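Local coordinates for N-acetyltransferase (PDB 4M85), which probably transfers an acetyl group from acetyl-coenzyme A to an acceptor amine, as GNAT-family acetyltransferases do, at residues P10-I16 with E45-V49; D25-L29 with Y176-Y180; E108-E113 with H181-V185. All blocks are in the same frame, centred on the assembly; numbering follows the deposited sequence.

Interaction 1 of 3, residues P10-I16 with E45-V49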
loop_
_atom_site.group_PDB
_atom_site.type_symbol
_atom_site.label_atom_id
_atom_site.label_comp_id
_atom_site.label_asym_id
_atom_site.label_seq_id
_atom_site.Cartn_x
_atom_site.Cartn_y
_atom_site.Cartn_z
ATOM N N PRO A 10 -8.672 -7.458 -11.182
ATOM C CA PRO A 10 -9.594 -7.786 -10.084
ATOM C C PRO A 10 -9.272 -9.100 -9.384
ATOM O O PRO A 10 -9.354 -9.191 -8.158
ATOM C CB PRO A 10 -10.942 -7.867 -10.802
ATOM C CG PRO A 10 -10.831 -6.822 -11.873
ATOM C CD PRO A 10 -9.385 -6.823 -12.311
ATOM N N GLU A 11 -8.903 -10.103 -10.177
ATOM C CA GLU A 11 -8.580 -11.441 -9.664
ATOM C C GLU A 11 -7.302 -11.508 -8.827
ATOM O O GLU A 11 -7.047 -12.519 -8.147
ATOM C CB GLU A 11 -8.508 -12.472 -10.799
ATOM C CG GLU A 11 -8.017 -11.922 -12.140
ATOM C CD GLU A 11 -9.113 -11.161 -12.885
ATOM O OE1 GLU A 11 -10.267 -11.657 -12.921
ATOM O OE2 GLU A 11 -8.841 -10.061 -13.398
ATOM N N ASP A 12 -6.495 -10.450 -8.858
ATOM C CA ASP A 12 -5.333 -10.383 -7.974
ATOM C C ASP A 12 -5.717 -10.045 -6.535
ATOM O O ASP A 12 -4.900 -10.165 -5.634
ATOM C CB ASP A 12 -4.336 -9.334 -8.461
ATOM C CG ASP A 12 -3.752 -9.664 -9.811
ATOM O OD1 ASP A 12 -3.496 -10.879 -10.109
ATOM O OD2 ASP A 12 -3.521 -8.698 -10.568
ATOM N N ARG A 13 -6.954 -9.641 -6.313
ATOM C CA ARG A 13 -7.325 -9.034 -5.032
ATOM C C ARG A 13 -7.149 -9.912 -3.793
ATOM O O ARG A 13 -6.967 -9.422 -2.687
ATOM C CB ARG A 13 -8.746 -8.482 -5.099
ATOM C CG ARG A 13 -9.862 -9.502 -5.183
ATOM C CD ARG A 13 -11.162 -8.719 -5.389
ATOM N NE ARG A 13 -12.348 -9.563 -5.396
ATOM C CZ ARG A 13 -12.766 -10.275 -6.436
ATOM N NH1 ARG A 13 -12.081 -10.303 -7.576
ATOM N NH2 ARG A 13 -13.872 -11.003 -6.326
ATOM N N PHE A 14 -7.213 -11.220 -3.968
ATOM C CA PHE A 14 -7.107 -12.109 -2.820
ATOM C C PHE A 14 -5.666 -12.135 -2.263
ATOM O O PHE A 14 -5.463 -12.079 -1.032
ATOM C CB PHE A 14 -7.700 -13.476 -3.182
ATOM C CG PHE A 14 -9.116 -13.361 -3.667
ATOM C CD1 PHE A 14 -10.152 -13.234 -2.761
ATOM C CD2 PHE A 14 -9.399 -13.268 -5.015
ATOM C CE1 PHE A 14 -11.447 -13.043 -3.199
ATOM C CE2 PHE A 14 -10.690 -13.071 -5.466
ATOM C CZ PHE A 14 -11.716 -12.967 -4.557
ATOM N N ASP A 15 -4.684 -12.158 -3.157
ATOM C CA ASP A 15 -3.266 -12.092 -2.760
ATOM C C ASP A 15 -2.886 -10.699 -2.267
ATOM O O ASP A 15 -2.193 -10.544 -1.258
ATOM C CB ASP A 15 -2.362 -12.535 -3.918
ATOM C CG ASP A 15 -2.327 -14.074 -4.095
ATOM O OD1 ASP A 15 -2.294 -14.805 -3.083
ATOM O OD2 ASP A 15 -2.301 -14.551 -5.251
ATOM N N ILE A 16 -3.366 -9.677 -2.969
ATOM C CA ILE A 16 -3.188 -8.296 -2.532
ATOM C C ILE A 16 -3.729 -8.124 -1.083
ATOM O O ILE A 16 -3.054 -7.542 -0.228
ATOM C CB ILE A 16 -3.841 -7.318 -3.520
ATOM C CG1 ILE A 16 -3.060 -7.302 -4.849
ATOM C CG2 ILE A 16 -3.946 -5.923 -2.920
ATOM C CD1 ILE A 16 -3.650 -6.448 -5.957
ATOM N N GLU A 45 -10.351 -7.256 0.285
ATOM C CA GLU A 45 -10.603 -7.797 -1.025
ATOM C C GLU A 45 -11.661 -6.960 -1.751
ATOM O O GLU A 45 -11.510 -6.626 -2.921
ATOM C CB GLU A 45 -11.116 -9.236 -0.931
ATOM C CG GLU A 45 -10.099 -10.275 -0.462
ATOM C CD GLU A 45 -10.757 -11.562 0.005
ATOM O OE1 GLU A 45 -11.960 -11.723 -0.247
ATOM O OE2 GLU A 45 -10.085 -12.418 0.648
ATOM N N LYS A 46 -12.737 -6.634 -1.048
ATOM C CA LYS A 46 -13.794 -5.834 -1.662
ATOM C C LYS A 46 -13.300 -4.425 -1.949
ATOM O O LYS A 46 -13.707 -3.828 -2.949
ATOM C CB LYS A 46 -15.036 -5.791 -0.752
ATOM C CG LYS A 46 -15.837 -7.075 -0.759
ATOM C CD LYS A 46 -16.851 -7.106 0.385
ATOM C CE LYS A 46 -17.860 -8.227 0.201
ATOM N NZ LYS A 46 -18.440 -8.642 1.502
ATOM N N SER A 47 -12.434 -3.904 -1.060
ATOM C CA SER A 47 -11.842 -2.571 -1.208
ATOM C C SER A 47 -11.065 -2.420 -2.524
ATOM O O SER A 47 -10.871 -1.296 -2.990
ATOM C CB SER A 47 -10.941 -2.206 -0.028
ATOM O OG SER A 47 -9.635 -2.780 -0.082
ATOM N N CYS A 48 -10.623 -3.549 -3.084
ATOM C CA CYS A 48 -9.800 -3.572 -4.299
ATOM C C CYS A 48 -10.617 -3.444 -5.573
ATOM O O CYS A 48 -10.060 -3.013 -6.567
ATOM C CB CYS A 48 -8.971 -4.880 -4.387
ATOM S SG CYS A 48 -7.675 -5.090 -3.132
ATOM N N VAL A 49 -11.907 -3.821 -5.553
ATOM C CA VAL A 49 -12.738 -3.869 -6.768
ATOM C C VAL A 49 -14.074 -3.124 -6.681
ATOM O O VAL A 49 -14.505 -2.579 -7.671
ATOM C CB VAL A 49 -13.006 -5.333 -7.276
ATOM C CG1 VAL A 49 -11.740 -5.969 -7.815
ATOM C CG2 VAL A 49 -13.627 -6.220 -6.219
HETATM O O HOH W 1 -7.403 -13.053 0.875
#
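This is a largely apolar helix-to-helix contact, partly buried, between the start of helix 13-26, with the short 3-10 turn ahead of it, and the last turn of helix 37-49. R13 is the centre of it. Its CA-to-CB bond points toward the second helix, and the aliphatic part of the chain does the packing: R13 CB meets C48 CB at 3.7 Å, and R13 CD lies 3.6 Å from V49 CG2 and 3.3 Å from the carbonyl O of E45. The guanidinium turns back on its own segment, where R13 NH1 donates to P10 O at 3.0 Å; the same carbonyl accepts a hydrogen bond from the backbone N of R13 at 3.1 Å, so the arginine ties down the turn that leads into its helix while V49 CG2 sits over one face of the charged group. P10 CB rests on V49 CG1 at 3.6 Å. On the inner side, I16 CG2 reaches C48 SG at 3.8 Å, and I16 goes on to touch I60 and V62 of the sheet. On the solvent side, a water bridges the helices, donating to F14 O (2.9 Å) and to E45 OE2 (2.8 Å), and the F14 ring edge meets the carboxylate, CE1 to E45 OE1 being 3.3 Å. Such pairing of the two long helices that connect the first two strands is typical of the GNAT fold.

Interaction 2 of 3, residues D25-L29 with Y176-Y180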
loop_
_atom_site.group_PDB
_atom_site.type_symbol
_atom_site.label_atom_id
_atom_site.label_comp_id
_atom_site.label_asym_id
_atom_site.label_seq_id
_atom_site.Cartn_x
_atom_site.Cartn_y
_atom_site.Cartn_z
ATOM N N ASP A 25 -1.390 -5.392 10.096
ATOM C CA ASP A 25 -1.132 -6.156 11.329
ATOM C C ASP A 25 0.160 -5.680 12.000
ATOM O O ASP A 25 0.189 -5.508 13.228
ATOM C CB ASP A 25 -1.085 -7.669 11.046
ATOM C CG ASP A 25 -0.842 -8.511 12.314
ATOM O OD1 ASP A 25 -1.766 -8.659 13.146
ATOM O OD2 ASP A 25 0.284 -9.027 12.471
ATOM N N ASP A 26 1.210 -5.460 11.201
ATOM C CA ASP A 26 2.432 -4.823 11.688
ATOM C C ASP A 26 2.092 -3.503 12.357
ATOM O O ASP A 26 2.412 -3.299 13.527
ATOM C CB ASP A 26 3.417 -4.556 10.546
ATOM C CG ASP A 26 4.078 -5.820 10.026
ATOM O OD1 ASP A 26 3.989 -6.859 10.710
ATOM O OD2 ASP A 26 4.681 -5.773 8.926
ATOM N N MET A 27 1.419 -2.622 11.610
ATOM C CA MET A 27 0.921 -1.337 12.128
ATOM C C MET A 27 0.010 -1.415 13.367
ATOM O O MET A 27 -0.312 -0.388 13.952
ATOM C CB MET A 27 0.143 -0.600 11.035
ATOM C CG MET A 27 0.985 -0.112 9.877
ATOM S SD MET A 27 -0.042 0.634 8.600
ATOM C CE MET A 27 -0.426 2.188 9.391
ATOM N N GLU A 28 -0.428 -2.603 13.758
ATOM C CA GLU A 28 -1.318 -2.748 14.903
ATOM C C GLU A 28 -2.553 -1.851 14.787
ATOM O O GLU A 28 -2.894 -1.126 15.731
ATOM C CB GLU A 28 -0.585 -2.433 16.213
ATOM C CG GLU A 28 0.710 -3.201 16.422
ATOM C CD GLU A 28 1.404 -2.837 17.724
ATOM O OE1 GLU A 28 1.273 -1.680 18.182
ATOM O OE2 GLU A 28 2.092 -3.711 18.285
ATOM N N LEU A 29 -3.222 -1.883 13.637
ATOM C CA LEU A 29 -4.488 -1.176 13.506
ATOM C C LEU A 29 -5.514 -1.840 14.397
ATOM O O LEU A 29 -5.671 -3.050 14.354
ATOM C CB LEU A 29 -4.999 -1.176 12.065
ATOM C CG LEU A 29 -4.301 -0.301 11.036
ATOM C CD1 LEU A 29 -5.180 -0.197 9.800
ATOM C CD2 LEU A 29 -3.998 1.077 11.595
ATOM N N TYR A 176 -0.323 6.434 13.689
ATOM C CA TYR A 176 -0.745 5.358 14.581
ATOM C C TYR A 176 0.360 4.940 15.556
ATOM O O TYR A 176 0.709 3.779 15.650
ATOM C CB TYR A 176 -1.270 4.189 13.737
ATOM C CG TYR A 176 -2.221 4.689 12.658
ATOM C CD1 TYR A 176 -3.534 5.015 12.968
ATOM C CD2 TYR A 176 -1.790 4.886 11.357
ATOM C CE1 TYR A 176 -4.407 5.486 12.009
ATOM C CE2 TYR A 176 -2.647 5.370 10.386
ATOM C CZ TYR A 176 -3.955 5.663 10.716
ATOM O OH TYR A 176 -4.813 6.149 9.776
ATOM N N LYS A 177 0.916 5.921 16.260
ATOM C CA LYS A 177 1.909 5.691 17.315
ATOM C C LYS A 177 3.250 5.122 16.828
ATOM O O LYS A 177 3.995 4.561 17.637
ATOM C CB LYS A 177 1.361 4.766 18.437
ATOM C CG LYS A 177 -0.054 5.078 18.947
ATOM C CD LYS A 177 -0.178 6.465 19.578
ATOM C CE LYS A 177 0.163 6.447 21.064
ATOM N NZ LYS A 177 0.708 7.767 21.513
ATOM N N HIS A 178 3.548 5.226 15.531
ATOM C CA HIS A 178 4.893 4.915 15.041
ATOM C C HIS A 178 5.382 6.072 14.190
ATOM O O HIS A 178 4.584 6.759 13.530
ATOM C CB HIS A 178 4.943 3.596 14.252
ATOM C CG HIS A 178 4.623 2.382 15.072
ATOM N ND1 HIS A 178 3.755 1.397 14.644
ATOM C CD2 HIS A 178 5.041 1.998 16.304
ATOM C CE1 HIS A 178 3.653 0.460 15.572
ATOM N NE2 HIS A 178 4.425 0.801 16.589
ATOM N N MET A 179 6.688 6.304 14.234
ATOM C CA MET A 179 7.309 7.401 13.509
ATOM C C MET A 179 7.845 6.946 12.133
ATOM O O MET A 179 8.411 5.847 11.977
ATOM C CB MET A 179 8.453 7.985 14.351
ATOM C CG MET A 179 8.674 9.475 14.181
ATOM S SD MET A 179 7.252 10.545 14.577
ATOM C CE MET A 179 6.744 9.827 16.110
ATOM N N TYR A 180 7.663 7.804 11.141
ATOM C CA TYR A 180 8.081 7.521 9.779
ATOM C C TYR A 180 8.875 8.688 9.175
ATOM O O TYR A 180 8.567 9.856 9.414
ATOM C CB TYR A 180 6.855 7.286 8.899
ATOM C CG TYR A 180 6.030 6.083 9.290
ATOM C CD1 TYR A 180 5.093 6.161 10.305
ATOM C CD2 TYR A 180 6.194 4.869 8.644
ATOM C CE1 TYR A 180 4.336 5.063 10.650
ATOM C CE2 TYR A 180 5.448 3.771 8.981
ATOM C CZ TYR A 180 4.527 3.871 9.991
ATOM O OH TYR A 180 3.785 2.769 10.352
#
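M27 and Y176 carry most of this surface contact, with H178 next. M27 sits at the C-terminal end of helix 13-26; its CA-to-CB bond runs sideways, yet the side chain, with chi3 of 75°, brings the methyl across, and M27 CE lies 3.6 Å from Y176 CD2. The tyrosine points toward the helix end and also receives L29: the methyl L29 CD2 stands 4.2 Å from the centroid of the Y176 ring, 12° off the normal, a CH-pi contact over the face. L104 touches both M27 and Y176, and the Y176 hydroxyl is hydrogen-bonded to the backbone N of V106, which holds the ring's far end. The backbone explains how M27 and L29 can both reach it. E28 takes a positive phi of 53° in a Schellman motif that ends the helix, E28 N bonding to D25 O at 3.0 Å, and the chain then turns to L29, the N-cap position of helix 30-34. Across from it, Y176 and K177 have positive phi, forming the tight beta-hairpin connection between strands 168-175 and 178-184, the C-terminal pair of this GNAT sheet. H178 starts the second strand and approaches more loosely: its CE1 is 4.1 Å from E28 OE1 and 4.4 Å from M27 O. Two residues on, along the same side of the strand, Y180 OH comes within 4.0 Å of M27 CG.

Interaction 3 of 3, residues E108-E113 with H181-V185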
loop_
_atom_site.group_PDB
_atom_site.type_symbol
_atom_site.label_atom_id
_atom_site.label_comp_id
_atom_site.label_asym_id
_atom_site.label_seq_id
_atom_site.Cartn_x
_atom_site.Cartn_y
_atom_site.Cartn_z
ATOM N N GLU A 108 -1.818 10.673 5.258
ATOM C CA GLU A 108 -0.404 10.270 5.274
ATOM C C GLU A 108 0.463 11.086 4.303
ATOM O O GLU A 108 1.665 11.142 4.476
ATOM C CB GLU A 108 -0.261 8.751 4.976
ATOM C CG GLU A 108 -1.085 7.819 5.874
ATOM C CD GLU A 108 -0.909 6.330 5.557
ATOM O OE1 GLU A 108 0.045 5.966 4.830
ATOM O OE2 GLU A 108 -1.726 5.504 6.020
ATOM N N ALA A 109 -0.154 11.722 3.303
ATOM C CA ALA A 109 0.568 12.369 2.211
ATOM C C ALA A 109 0.234 13.845 2.067
ATOM O O ALA A 109 -0.511 14.402 2.857
ATOM C CB ALA A 109 0.286 11.644 0.915
ATOM N N LYS A 110 0.791 14.480 1.047
ATOM C CA LYS A 110 0.583 15.899 0.832
ATOM C C LYS A 110 -0.026 16.096 -0.546
ATOM O O LYS A 110 0.113 15.243 -1.426
ATOM C CB LYS A 110 1.906 16.645 0.965
ATOM C CG LYS A 110 2.384 16.800 2.396
ATOM C CD LYS A 110 3.719 17.511 2.435
ATOM C CE LYS A 110 4.436 17.314 3.763
ATOM N NZ LYS A 110 5.854 17.783 3.692
ATOM N N ASP A 111 -0.705 17.219 -0.731
ATOM C CA ASP A 111 -1.539 17.414 -1.902
ATOM C C ASP A 111 -0.765 17.525 -3.203
ATOM O O ASP A 111 -1.327 17.255 -4.265
ATOM C CB ASP A 111 -2.419 18.653 -1.718
ATOM C CG ASP A 111 -3.316 18.562 -0.487
ATOM O OD1 ASP A 111 -3.741 17.449 -0.116
ATOM O OD2 ASP A 111 -3.594 19.609 0.114
ATOM N N ASP A 112 0.508 17.906 -3.151
ATOM C CA ASP A 112 1.314 17.990 -4.387
ATOM C C ASP A 112 2.114 16.728 -4.693
ATOM O O ASP A 112 3.053 16.778 -5.503
ATOM C CB ASP A 112 2.266 19.198 -4.347
ATOM C CG ASP A 112 3.329 19.087 -3.259
ATOM O OD1 ASP A 112 3.059 18.498 -2.189
ATOM O OD2 ASP A 112 4.436 19.635 -3.466
ATOM N N GLU A 113 1.729 15.603 -4.083
ATOM C CA GLU A 113 2.467 14.333 -4.197
ATOM C C GLU A 113 1.655 13.210 -4.817
ATOM O O GLU A 113 0.453 13.113 -4.611
ATOM C CB GLU A 113 2.932 13.838 -2.805
ATOM C CG GLU A 113 3.868 14.777 -2.060
ATOM C CD GLU A 113 4.109 14.416 -0.617
ATOM O OE1 GLU A 113 3.414 13.542 -0.029
ATOM O OE2 GLU A 113 5.008 15.057 -0.045
ATOM N N HIS A 181 9.841 8.363 8.330
ATOM C CA HIS A 181 10.522 9.371 7.512
ATOM C C HIS A 181 9.661 9.669 6.297
ATOM O O HIS A 181 9.396 8.769 5.498
ATOM C CB HIS A 181 11.859 8.842 7.010
ATOM C CG HIS A 181 12.865 8.579 8.087
ATOM N ND1 HIS A 181 13.443 9.588 8.829
ATOM C CD2 HIS A 181 13.480 7.433 8.469
ATOM C CE1 HIS A 181 14.331 9.066 9.658
ATOM N NE2 HIS A 181 14.376 7.761 9.455
ATOM N N HIS A 182 9.238 10.920 6.139
ATOM C CA HIS A 182 8.553 11.331 4.918
ATOM C C HIS A 182 9.625 11.628 3.874
ATOM O O HIS A 182 10.516 12.453 4.108
ATOM C CB HIS A 182 7.658 12.543 5.167
ATOM C CG HIS A 182 6.717 12.828 4.042
ATOM N ND1 HIS A 182 5.571 12.089 3.825
ATOM C CD2 HIS A 182 6.774 13.736 3.043
ATOM C CE1 HIS A 182 4.950 12.552 2.759
ATOM N NE2 HIS A 182 5.659 13.550 2.266
ATOM N N LEU A 183 9.552 10.939 2.745
ATOM C CA LEU A 183 10.552 11.016 1.676
ATOM C C LEU A 183 9.907 11.419 0.354
ATOM O O LEU A 183 8.782 11.028 0.069
ATOM C CB LEU A 183 11.218 9.650 1.491
ATOM C CG LEU A 183 11.873 9.031 2.730
ATOM C CD1 LEU A 183 12.500 7.681 2.432
ATOM C CD2 LEU A 183 12.922 9.975 3.261
ATOM N N ILE A 184 10.634 12.188 -0.458
ATOM C CA ILE A 184 10.160 12.605 -1.780
ATOM C C ILE A 184 11.208 12.456 -2.873
ATOM O O ILE A 184 12.417 12.559 -2.607
ATOM C CB ILE A 184 9.702 14.063 -1.765
ATOM C CG1 ILE A 184 10.824 14.964 -1.213
ATOM C CG2 ILE A 184 8.458 14.195 -0.908
ATOM C CD1 ILE A 184 10.880 16.338 -1.843
ATOM N N VAL A 185 10.743 12.274 -4.109
ATOM C CA VAL A 185 11.622 12.281 -5.275
ATOM C C VAL A 185 10.974 13.036 -6.439
ATOM O O VAL A 185 9.748 12.998 -6.584
ATOM C CB VAL A 185 12.025 10.861 -5.699
ATOM C CG1 VAL A 185 10.816 10.025 -6.032
ATOM C CG2 VAL A 185 12.967 10.902 -6.901
#
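Residues 108-113 form an irregular loop that ends in a type I beta turn from K110 to E113, closed by E113 N to K110 O at 3.1 Å, while 181-184 is extended strand. The backbones stay well apart, with CA atoms 8.5 Å from A109 to H182 and 8.2 Å from E113 to I184, so side chains must bridge the gap. H182 and E113 point toward each other, and H182 NE2 donates to E113 OE2 at 2.8 Å in an almost straight bond of 179°. E113 OE1 accepts a hydrogen bond from the backbone N of K110 at 3.0 Å and is also bonded to S148; the other imidazole nitrogen, ND1, is hydrogen-bonded to N150 OD1. I184 CG2 packs 3.7 Å from E113 OE2, and K110 NZ, salt-bridged to D170, comes 4.2 Å from H182 CD2. With both nitrogens facing acceptors, H182 is probably the protonated imidazolium, which would make its bond to buried E113, tying loop to C-terminal strand, charge-assisted.

In the fold
Interactions 1 and 2 share helix 13-26, one at its beginning and the other at its C-terminal end, with centres about 23 Å apart. Interactions 2 and 3 share strand 178-184, their segments running on from 180 to 181, with centres about 18 Å apart. Interactions 1 and 3 lie on opposite sides of the chain's centre, with centres about 26 Å apart, and use no common element. Along the chain, both segments of interaction 1 precede those of interaction 3, whereas interaction 2, spanning 25 to 180, crosses both. Helix 13-26 therefore links the N-terminal helices to the C-terminal hairpin, and strand 178-184 carries the connection on to the loop entering strand 114-121, joining both halves of the GNAT sheet.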